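Local coordinates for TATA-binding protein (Sulfolobus acidocaldarius, PDB 1MP9) that probably binds the TATA-box promoter element close to the transcription start and so acts as a general factor in archaeal gene activation, at residues I59-L62 against K68-V71. Sequence-based numbering, arbitrary orientation.
Sequences ITSL and KMVV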
loop_
_atom_site.group_PDB
_atom_site.type_symbol
_atom_site.label_atom_id
_atom_site.label_comp_id
_atom_site.label_asym_id
_atom_site.label_seq_id
_atom_site.Cartn_x
_atom_site.Cartn_y
_atom_site.Cartn_z
ATOM N N ILE A 59 -9.883 16.584 -16.998
ATOM C CA ILE A 59 -8.771 17.040 -16.179
ATOM C C ILE A 59 -9.279 17.968 -15.096
ATOM O O ILE A 59 -10.203 18.749 -15.342
ATOM C CB ILE A 59 -7.755 17.845 -17.005
ATOM C CG1 ILE A 59 -7.208 16.990 -18.144
ATOM C CG2 ILE A 59 -6.609 18.302 -16.108
ATOM C CD1 ILE A 59 -6.319 15.872 -17.675
ATOM N N THR A 60 -8.710 17.865 -13.897
ATOM C CA THR A 60 -9.107 18.782 -12.849
ATOM C C THR A 60 -7.886 19.539 -12.394
ATOM O O THR A 60 -6.800 18.984 -12.243
ATOM C CB THR A 60 -9.763 18.090 -11.658
ATOM O OG1 THR A 60 -11.008 17.527 -12.081
ATOM C CG2 THR A 60 -10.060 19.113 -10.519
ATOM N N SER A 61 -8.065 20.837 -12.213
ATOM C CA SER A 61 -6.974 21.675 -11.753
ATOM C C SER A 61 -7.426 22.329 -10.466
ATOM O O SER A 61 -8.523 22.885 -10.399
ATOM C CB SER A 61 -6.663 22.744 -12.800
ATOM O OG SER A 61 -5.516 23.482 -12.409
ATOM N N LEU A 62 -6.610 22.228 -9.428
ATOM C CA LEU A 62 -6.942 22.857 -8.141
ATOM C C LEU A 62 -5.942 23.999 -8.020
ATOM O O LEU A 62 -4.726 23.756 -8.027
ATOM C CB LEU A 62 -6.756 21.860 -6.992
ATOM C CG LEU A 62 -7.498 20.533 -7.208
ATOM C CD1 LEU A 62 -7.160 19.570 -6.107
ATOM C CD2 LEU A 62 -9.024 20.786 -7.226
ATOM N N LYS A 68 0.243 27.907 -6.462
ATOM C CA LYS A 68 0.544 26.520 -6.745
ATOM C C LYS A 68 -0.706 25.941 -7.382
ATOM O O LYS A 68 -1.821 26.181 -6.910
ATOM C CB LYS A 68 0.835 25.734 -5.467
ATOM C CG LYS A 68 1.180 24.271 -5.774
ATOM C CD LYS A 68 0.818 23.316 -4.638
ATOM C CE LYS A 68 1.634 23.531 -3.393
ATOM N NZ LYS A 68 1.416 22.396 -2.431
ATOM N N MET A 69 -0.531 25.201 -8.462
ATOM C CA MET A 69 -1.680 24.573 -9.090
ATOM C C MET A 69 -1.452 23.044 -9.118
ATOM O O MET A 69 -0.368 22.565 -9.460
ATOM C CB MET A 69 -1.845 25.165 -10.489
ATOM C CG MET A 69 -3.017 24.655 -11.286
ATOM S SD MET A 69 -3.291 25.765 -12.727
ATOM C CE MET A 69 -1.868 25.261 -13.775
ATOM N N VAL A 70 -2.457 22.278 -8.712
ATOM C CA VAL A 70 -2.336 20.827 -8.765
ATOM C C VAL A 70 -3.216 20.380 -9.932
ATOM O O VAL A 70 -4.389 20.733 -9.980
ATOM C CB VAL A 70 -2.829 20.152 -7.471
ATOM C CG1 VAL A 70 -2.805 18.598 -7.665
ATOM C CG2 VAL A 70 -1.907 20.540 -6.275
ATOM N N VAL A 71 -2.648 19.611 -10.860
ATOM C CA VAL A 71 -3.382 19.127 -12.028
ATOM C C VAL A 71 -3.466 17.608 -11.969
ATOM O O VAL A 71 -2.451 16.917 -11.807
ATOM C CB VAL A 71 -2.682 19.594 -13.315
ATOM C CG1 VAL A 71 -3.413 19.075 -14.555
ATOM C CG2 VAL A 71 -2.664 21.136 -13.332
#
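L62 and V70 form an antiparallel hydrogen-bonded pair: L62 N donates to V70 O at 2.7 Å, and V70 N returns a bond of 2.8 Å to L62 O. Both are nearly straight (169° and 167° at the hydrogen). Each carbonyl also takes a CA-H...O contact, V70 O from S61 CA at 3.3 Å and L62 O from M69 CA. The side chains of L62 and V70 stand next to each other on one face of the sheet, L62 CB 4.3 Å from V70 CB.

S61 and V71, a non-hydrogen-bonded pair, turn their side chains to the other face. With chi1 at -174°, the S61 hydroxyl swings away from its backbone N and meets the M69 thioether arm, S61 OG lying 3.0 Å from M69 CG and 3.2 Å from M69 SD. This buried hydroxyl has no polar partner in the model. Farther along, the side chains of I59 and V71 cross at an angle, with I59 CG2 3.6 Å from V71 CG1.

Helix 77-93 covers the face of S61, M69 and V71, with I87 against S61 and M69. On the face of L62 and V70, probably the concave DNA-binding side as in other TBPs, F126 of the second subunit packs. The segments belong to the 59-63/68-72 beta hairpin of the first repeat, between strands 50-54 and 12-23 in the curved antiparallel sheet of the TBP saddle fold.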